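Local coordinates for leucine aminopeptidase (Parabacteroides distasonis, PDB 3TC8), which binds zinc and is probably an exopeptidase of peptidase family M28, perhaps with aminopeptidase or glutaminyl-peptide cyclotransferase activity, at residues E224-A229 with P261-I266; T208-Q213 with Y238-A243; A82-G87 with I154-E159. One frame throughout, in Å; residues are numbered along the deposited sequence. Where two conformers were deposited one is given.

Interaction 1 (E224-A229 with P261-I266); sequences EMVWSA and PSIDII
Val226 and Trp227 of helix 213-233 pack on Ile263 and Ile265 of strand 262-266. This is a helix covering one face of the mixed sheet in an alpha/beta fold of peptidase family M28. Strand 262-266 is the outermost strand on its side of the sheet. The axes of the two short segments run 10.6 Å apart, at 36° between their directions.

The aliphatic contacts centre on Val226, which points at the strand. Its two methyls divide the work. CG2 meets Ile263 CD1 tip to tip at 3.8 Å. CG1 meets Ile265 CD1 in the same manner at 4.0 Å. Ile263 carries CG1 between its backbone N and carbonyl carbon (chi1 74°), and CD1 extends from there to the helix. Helix 292-308 also touches Val226, through Thr301 and Val305, so this valine lies where two helices and the sheet meet.

The aromatic contacts belong to Trp227. Its benzo ring passes alongside Ile263, the two side chains running in opposite directions. Ile263 CD1 sits at the edge of the indole, near its plane, while Ile265 CG1 approaches obliquely. The pyrrole N-H looks the other way, making weak hydrogen bonds to the carbonyls of Phe209 and Ile240. The indole thus spans from the apolar layer to the small neighbouring strand pair.

The side chain of Asp264 starts away from the helix, but its backbone N is hydrogen-bonded to Ser215 OG of that same helix. On the helix-facing side, the methyl Ile263 CD1 touches both helix residues, with Trp227 CZ3 4.1 Å away.

Interaction 2 (T208-Q213 with Y238-A243); sequences TFFKEQ and YFINAA
Phe209 and Phe239 pair in a short parallel strand ladder, with their side chains on the same face. The edge of the Phe209 ring points into the face of Phe239, a T-shaped contact with centroids 5.0 Å apart and planes at 66°. Phe209 CD2 stands over the centre of the Phe239 ring. On the other side of the pair, Ile240 CB lies over the face of the Phe210 ring, 4.1 Å from its centroid, as a CH-pi contact. Ile240 CG2 touches CE2 of the same ring.

Backbone bonds set these side chains in place. Phe209 N donates to Tyr238 O at 2.8 Å, and Ile240 N donates to Phe209 O. Lys211 N then reaches Ala242 O at 2.9 Å rather than Ile240 O, because a beta bulge shifts the register by two. Asn241 is the centre of an inverse gamma turn within this bulge.

The extended chain of Lys211 lies beside Asn241. In one of two conformers of Asn241, OD1 lies 2.6 Å from Lys211 NZ, so this bond is less certain than the salt bridge from NZ to Glu224 of helix 213-233. An alanine in place of Lys211 would probably leave the Glu224 carboxylate without this mate.

Farther out, Trp227 packs edge-to-face with Phe239, and Ile265 touches both Phe209 and Phe239. Glu212 occupies the N-cap position of helix 213-233, its OE2 accepting from Gln214 N. The contact therefore joins an aromatic side turned to the core with a charged grip on the helix, and the lysine's charge is probably balanced by Glu224.

Interaction 3 (A82-G87 with I154-E159); sequences ARNIIG and IFFDAE
Ile85 and Phe155 form an antiparallel hydrogen-bonded pair, and Ile86 and Ile154 the adjoining non-hydrogen-bonded pair, with the axes of the strand segments 4.7 Å apart and their directions at 170°. The two strands, 79-89 and 150-156, are neighbours in the mixed sheet of the M28 peptidase fold. Ile85 N donates to Phe155 O at 2.9 Å, and Phe155 N returns the bond to Ile85 O.

Side chains fill both faces of this pair. On one, Ile86 and Ile154 lie side by side, pointing the same way, with their CG1 atoms 3.8 Å apart. Ile154 CG2 also stands over the centre of the Phe156 ring, a contact within its own segment. Trp182 of helix 177-184 touches Ile154 and meets Phe156 edge-to-face. On the other face, Ile85 and Phe155 are covered by helix 45-60 through Leu54 and Leu58. Helix 125-144 adds Val132, Leu135 and Leu136 around Phe155.

Past Phe156 the ladder continues through side chains. Asn84 OD1 takes the N-H of Asp157 at 2.9 Å in a nearly straight bond (174°). The same oxygen lies at the edge of the Phe156 ring. Asn84 ND2 is held by Gln68 OE1 and Gly178 O, which fixes the amide's orientation. Asp157 has CG anti to its backbone N (chi1 -158°), and its carboxylate reaches back to the neighbouring strand. The segment then leads on toward Asp160, a zinc ligand. Both oxygens of this buried Asp157 carboxylate are engaged: OD1 is hydrogen-bonded to His47 NE2, and OD2 uses its anti lone pair to accept from Arg83 N at 2.8 Å.

How the interactions relate
From the N terminus, interaction 3 comes first. It joins strand 79-89 to strand 150-156 and closes a loop that holds strand 96-102 and helix 125-144. The zinc ligand Asp127 lies in that loop, and Asp160 follows just after it. Interaction 2 opens later, at 208-213, and closes at 238-243 around helix 213-233. Interaction 1 starts on that helix and ends on strand 262-266, so the two loops cross. They also touch, through the Glu224-Lys211 salt bridge and Trp227. Interactions 1 and 3 reach the same sheet on opposite sides of the chain's centre, with their own centres about 21 Å apart.

Interaction 1 (E224-A229 with P261-I266)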
# COMPACT_ATOMS: atom_id res chain seq x y z
N GLU A 224 -1.66 -5.13 17.64
CA GLU A 224 -2.71 -5.53 18.56
C GLU A 224 -3.93 -4.62 18.49
O GLU A 224 -5.06 -5.08 18.51
CB GLU A 224 -2.17 -5.67 19.98
CG GLU A 224 -1.20 -6.87 20.08
CD GLU A 224 -1.85 -8.18 19.73
OE1 GLU A 224 -2.98 -8.44 20.26
OE2 GLU A 224 -1.23 -8.94 18.94
N MSE A 225 -3.70 -3.32 18.43
CA MSE A 225 -4.80 -2.37 18.34
C MSE A 225 -5.63 -2.60 17.08
O MSE A 225 -6.86 -2.62 17.14
CB MSE A 225 -4.23 -0.97 18.31
CG MSE A 225 -5.21 0.17 17.99
SE MSE A 225 -4.49 1.92 18.02
CE MSE A 225 -3.22 1.75 16.59
N VAL A 226 -4.97 -2.78 15.95
CA VAL A 226 -5.66 -3.00 14.70
C VAL A 226 -6.40 -4.34 14.67
O VAL A 226 -7.57 -4.39 14.28
CB VAL A 226 -4.66 -2.85 13.48
CG1 VAL A 226 -5.31 -3.28 12.17
CG2 VAL A 226 -4.16 -1.43 13.43
N TRP A 227 -5.74 -5.43 15.10
CA TRP A 227 -6.37 -6.71 15.05
C TRP A 227 -7.53 -6.79 16.04
O TRP A 227 -8.55 -7.44 15.76
CB TRP A 227 -5.33 -7.86 15.30
CG TRP A 227 -4.76 -8.46 14.02
CD1 TRP A 227 -4.95 -9.73 13.63
CD2 TRP A 227 -4.04 -7.80 12.94
NE1 TRP A 227 -4.38 -9.93 12.39
CE2 TRP A 227 -3.80 -8.77 11.97
CE3 TRP A 227 -3.55 -6.53 12.76
CZ2 TRP A 227 -3.14 -8.48 10.77
CZ3 TRP A 227 -2.91 -6.23 11.56
CH2 TRP A 227 -2.69 -7.21 10.60
N SER A 228 -7.42 -6.14 17.19
CA SER A 228 -8.51 -6.11 18.15
C SER A 228 -9.69 -5.30 17.62
O SER A 228 -10.84 -5.71 17.78
CB SER A 228 -8.02 -5.51 19.46
OG SER A 228 -7.19 -6.44 20.15
N ALA A 229 -9.43 -4.16 17.00
CA ALA A 229 -10.51 -3.39 16.37
C ALA A 229 -11.22 -4.22 15.32
O ALA A 229 -12.45 -4.22 15.24
CB ALA A 229 -9.99 -2.06 15.78
N PRO A 261 7.18 3.47 14.06
CA PRO A 261 6.68 2.10 14.21
C PRO A 261 5.53 1.86 13.22
O PRO A 261 4.54 2.57 13.28
CB PRO A 261 6.20 2.02 15.67
CG PRO A 261 6.96 3.14 16.37
CD PRO A 261 7.05 4.23 15.32
N SER A 262 5.68 0.85 12.37
CA SER A 262 4.75 0.66 11.25
C SER A 262 4.42 -0.80 11.08
O SER A 262 5.25 -1.69 11.34
CB SER A 262 5.32 1.23 9.96
OG SER A 262 5.60 2.60 10.05
N ILE A 263 3.20 -1.05 10.62
CA ILE A 263 2.72 -2.38 10.37
C ILE A 263 2.30 -2.54 8.91
O ILE A 263 2.03 -1.56 8.20
CB ILE A 263 1.55 -2.73 11.30
CG1 ILE A 263 0.24 -2.03 10.90
CG2 ILE A 263 1.92 -2.45 12.77
CD1 ILE A 263 -0.99 -2.62 11.60
N ASP A 264 2.20 -3.81 8.50
CA ASP A 264 1.75 -4.19 7.16
C ASP A 264 0.53 -5.04 7.26
O ASP A 264 0.58 -6.09 7.93
CB ASP A 264 2.88 -4.95 6.45
CG ASP A 264 2.70 -5.09 4.96
OD1 ASP A 264 1.71 -4.66 4.36
OD2 ASP A 264 3.68 -5.69 4.35
N ILE A 265 -0.57 -4.60 6.64
CA ILE A 265 -1.79 -5.37 6.48
C ILE A 265 -1.72 -5.91 5.06
O ILE A 265 -1.82 -5.14 4.09
CB ILE A 265 -3.05 -4.50 6.69
CG1 ILE A 265 -3.04 -3.81 8.06
CG2 ILE A 265 -4.31 -5.34 6.48
CD1 ILE A 265 -4.19 -2.91 8.34
N ILE A 266 -1.54 -7.22 4.93
CA ILE A 266 -1.21 -7.87 3.67
C ILE A 266 -1.70 -9.29 3.66
O ILE A 266 -1.54 -10.01 4.64
CB ILE A 266 0.32 -7.78 3.38
CG1 ILE A 266 0.67 -8.50 2.07
CG2 ILE A 266 1.17 -8.29 4.53
CD1 ILE A 266 2.07 -8.19 1.55

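Interaction 2 (T208-Q213 with Y238-A243)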
# COMPACT_ATOMS: atom_id res chain seq x y z
N THR A 208 -6.38 -13.24 3.86
CA THR A 208 -6.06 -13.51 5.25
C THR A 208 -4.87 -12.67 5.67
O THR A 208 -3.77 -12.89 5.18
CB THR A 208 -5.83 -15.00 5.49
OG1 THR A 208 -4.84 -15.52 4.60
CG2 THR A 208 -7.11 -15.80 5.33
N PHE A 209 -5.13 -11.74 6.59
CA PHE A 209 -4.11 -10.85 7.11
C PHE A 209 -3.61 -11.40 8.44
O PHE A 209 -4.35 -11.42 9.44
CB PHE A 209 -4.67 -9.43 7.33
CG PHE A 209 -5.46 -8.89 6.16
CD1 PHE A 209 -4.99 -8.95 4.86
CD2 PHE A 209 -6.69 -8.28 6.37
CE1 PHE A 209 -5.71 -8.43 3.80
CE2 PHE A 209 -7.40 -7.74 5.31
CZ PHE A 209 -6.94 -7.82 4.03
N PHE A 210 -2.37 -11.91 8.45
CA PHE A 210 -1.75 -12.40 9.66
C PHE A 210 -0.91 -11.28 10.27
O PHE A 210 -0.64 -10.24 9.67
CB PHE A 210 -0.87 -13.62 9.31
CG PHE A 210 -1.62 -14.89 9.04
CD1 PHE A 210 -2.28 -15.10 7.84
CD2 PHE A 210 -1.66 -15.86 10.00
CE1 PHE A 210 -2.95 -16.26 7.60
CE2 PHE A 210 -2.36 -17.05 9.76
CZ PHE A 210 -2.98 -17.24 8.57
N LYS A 211 -0.52 -11.50 11.53
CA LYS A 211 0.31 -10.51 12.22
C LYS A 211 1.76 -10.68 11.70
O LYS A 211 2.45 -11.68 12.01
CB LYS A 211 0.22 -10.71 13.72
CG LYS A 211 -1.19 -10.57 14.25
CD LYS A 211 -1.24 -10.77 15.74
CE LYS A 211 -2.61 -10.81 16.28
NZ LYS A 211 -2.56 -11.08 17.77
N GLU A 212 2.20 -9.74 10.86
CA GLU A 212 3.46 -9.92 10.16
C GLU A 212 4.65 -9.68 11.10
O GLU A 212 4.58 -8.87 12.00
CB GLU A 212 3.39 -8.98 8.93
CG GLU A 212 4.56 -9.05 7.98
CD GLU A 212 5.79 -8.28 8.41
OE1 GLU A 212 5.62 -7.18 8.98
OE2 GLU A 212 6.93 -8.79 8.17
N GLN A 213 5.74 -10.39 10.86
CA GLN A 213 6.83 -10.42 11.86
C GLN A 213 7.53 -9.09 12.05
O GLN A 213 7.76 -8.69 13.19
CB GLN A 213 7.88 -11.47 11.51
CG GLN A 213 7.41 -12.86 11.77
CD GLN A 213 7.11 -13.13 13.20
OE1 GLN A 213 7.84 -12.71 14.08
NE2 GLN A 213 5.93 -13.71 13.45
N TYR A 238 -10.90 -12.10 8.34
CA TYR A 238 -9.85 -11.47 7.58
C TYR A 238 -8.61 -11.19 8.39
O TYR A 238 -7.51 -11.46 7.94
CB TYR A 238 -10.34 -10.16 6.92
CG TYR A 238 -11.44 -10.37 5.92
CD1 TYR A 238 -11.14 -10.77 4.62
CD2 TYR A 238 -12.76 -10.26 6.28
CE1 TYR A 238 -12.16 -11.00 3.71
CE2 TYR A 238 -13.78 -10.49 5.36
CZ TYR A 238 -13.48 -10.89 4.10
OH TYR A 238 -14.51 -11.14 3.21
N PHE A 239 -8.76 -10.59 9.58
CA PHE A 239 -7.65 -10.31 10.46
C PHE A 239 -7.43 -11.47 11.38
O PHE A 239 -8.00 -11.54 12.48
CB PHE A 239 -7.90 -9.01 11.22
CG PHE A 239 -7.81 -7.78 10.36
CD1 PHE A 239 -8.88 -7.35 9.59
CD2 PHE A 239 -6.67 -7.00 10.35
CE1 PHE A 239 -8.80 -6.22 8.79
CE2 PHE A 239 -6.58 -5.89 9.57
CZ PHE A 239 -7.64 -5.50 8.81
N ILE A 240 -6.59 -12.38 10.95
CA ILE A 240 -6.38 -13.68 11.64
C ILE A 240 -5.53 -13.43 12.88
O ILE A 240 -4.49 -12.78 12.79
CB ILE A 240 -5.67 -14.69 10.73
CG1 ILE A 240 -6.36 -14.79 9.36
CG2 ILE A 240 -5.61 -16.05 11.42
CD1 ILE A 240 -7.83 -15.16 9.38
N ASN A 241 -5.98 -13.95 14.03
CA ASN A 241 -5.30 -13.72 15.28
C ASN A 241 -4.16 -14.71 15.44
O ASN A 241 -4.21 -15.60 16.32
CB ASN A 241 -6.29 -13.85 16.43
CG ASN A 241 -5.79 -13.17 17.71
OD1 ASN A 241 -4.90 -12.29 17.68
ND2 ASN A 241 -6.36 -13.57 18.85
N ALA A 242 -3.16 -14.58 14.61
CA ALA A 242 -2.04 -15.45 14.57
C ALA A 242 -0.86 -14.76 13.94
O ALA A 242 -1.03 -13.92 13.05
CB ALA A 242 -2.35 -16.77 13.84
N ALA A 243 0.34 -15.17 14.31
CA ALA A 243 1.57 -14.70 13.70
C ALA A 243 1.76 -15.25 12.30
O ALA A 243 1.48 -16.42 12.03
CB ALA A 243 2.79 -15.07 14.56

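Interaction 3 (A82-G87 with I154-E159)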
# COMPACT_ATOMS: atom_id res chain seq x y z
N ALA A 82 10.40 8.44 -10.91
CA ALA A 82 9.52 8.07 -9.80
C ALA A 82 8.81 9.29 -9.23
O ALA A 82 9.31 10.43 -9.29
CB ALA A 82 10.33 7.37 -8.73
N ARG A 83 7.65 9.04 -8.65
CA ARG A 83 6.83 10.07 -8.06
C ARG A 83 6.09 9.49 -6.87
O ARG A 83 5.17 8.69 -7.01
CB ARG A 83 5.84 10.62 -9.10
CG ARG A 83 4.88 11.60 -8.53
CD ARG A 83 4.11 12.44 -9.50
NE ARG A 83 3.51 11.64 -10.58
CZ ARG A 83 2.56 12.07 -11.39
NH1 ARG A 83 1.84 13.12 -11.08
NH2 ARG A 83 2.28 11.38 -12.46
N ASN A 84 6.53 9.86 -5.66
CA ASN A 84 5.77 9.57 -4.45
C ASN A 84 4.72 10.66 -4.27
O ASN A 84 5.00 11.83 -4.50
CB ASN A 84 6.67 9.52 -3.22
CG ASN A 84 7.73 8.46 -3.27
OD1 ASN A 84 7.49 7.33 -3.69
ND2 ASN A 84 8.93 8.79 -2.76
N ILE A 85 3.50 10.27 -3.92
CA ILE A 85 2.39 11.19 -3.81
C ILE A 85 1.91 11.22 -2.37
O ILE A 85 1.52 10.21 -1.83
CB ILE A 85 1.27 10.83 -4.79
CG1 ILE A 85 1.78 10.73 -6.23
CG2 ILE A 85 0.08 11.77 -4.66
CD1 ILE A 85 0.86 10.07 -7.20
N ILE A 86 1.96 12.41 -1.78
CA ILE A 86 1.65 12.59 -0.37
C ILE A 86 0.45 13.53 -0.22
O ILE A 86 0.48 14.60 -0.77
CB ILE A 86 2.84 13.19 0.42
CG1 ILE A 86 4.09 12.31 0.31
CG2 ILE A 86 2.44 13.42 1.89
CD1 ILE A 86 5.12 12.71 -0.64
N GLY A 87 -0.57 13.08 0.50
CA GLY A 87 -1.69 13.94 0.85
C GLY A 87 -1.79 14.08 2.33
O GLY A 87 -1.99 13.12 3.06
N ILE A 154 0.24 8.37 1.91
CA ILE A 154 1.37 8.32 0.97
C ILE A 154 1.23 7.12 0.03
O ILE A 154 1.10 6.00 0.45
CB ILE A 154 2.77 8.33 1.61
CG1 ILE A 154 2.88 9.54 2.55
CG2 ILE A 154 3.82 8.34 0.49
CD1 ILE A 154 4.29 9.76 3.15
N PHE A 155 1.28 7.47 -1.28
CA PHE A 155 1.40 6.48 -2.32
C PHE A 155 2.87 6.47 -2.77
O PHE A 155 3.34 7.41 -3.40
CB PHE A 155 0.46 6.78 -3.47
CG PHE A 155 -1.00 6.98 -3.07
CD1 PHE A 155 -1.59 6.24 -2.06
CD2 PHE A 155 -1.75 7.92 -3.74
CE1 PHE A 155 -2.93 6.47 -1.75
CE2 PHE A 155 -3.11 8.12 -3.43
CZ PHE A 155 -3.66 7.37 -2.41
N PHE A 156 3.55 5.39 -2.41
CA PHE A 156 4.97 5.22 -2.74
C PHE A 156 5.13 4.55 -4.10
O PHE A 156 4.43 3.62 -4.44
CB PHE A 156 5.67 4.39 -1.66
CG PHE A 156 5.87 5.13 -0.37
CD1 PHE A 156 6.75 6.18 -0.28
CD2 PHE A 156 5.22 4.73 0.80
CE1 PHE A 156 6.96 6.83 0.89
CE2 PHE A 156 5.45 5.42 1.98
CZ PHE A 156 6.34 6.44 2.04
N ASP A 157 6.09 5.06 -4.84
CA ASP A 157 6.39 4.56 -6.17
C ASP A 157 7.52 3.58 -6.17
O ASP A 157 8.25 3.39 -5.18
CB ASP A 157 6.77 5.75 -7.09
CG ASP A 157 6.60 5.51 -8.56
OD1 ASP A 157 6.13 4.43 -8.99
OD2 ASP A 157 6.85 6.49 -9.31
N ALA A 158 7.62 2.86 -7.27
CA ALA A 158 8.77 2.02 -7.57
C ALA A 158 9.02 1.00 -6.45
O ALA A 158 10.18 0.68 -6.16
CB ALA A 158 9.98 2.86 -7.87
N GLU A 159 7.96 0.42 -5.91
CA GLU A 159 8.10 -0.62 -4.93
C GLU A 159 8.39 -1.98 -5.55
O GLU A 159 9.03 -2.80 -4.91
CB GLU A 159 6.83 -0.69 -4.07
CG GLU A 159 6.84 -1.78 -2.99
CD GLU A 159 6.51 -3.19 -3.41
OE1 GLU A 159 5.78 -3.33 -4.42
OE2 GLU A 159 6.99 -4.15 -2.71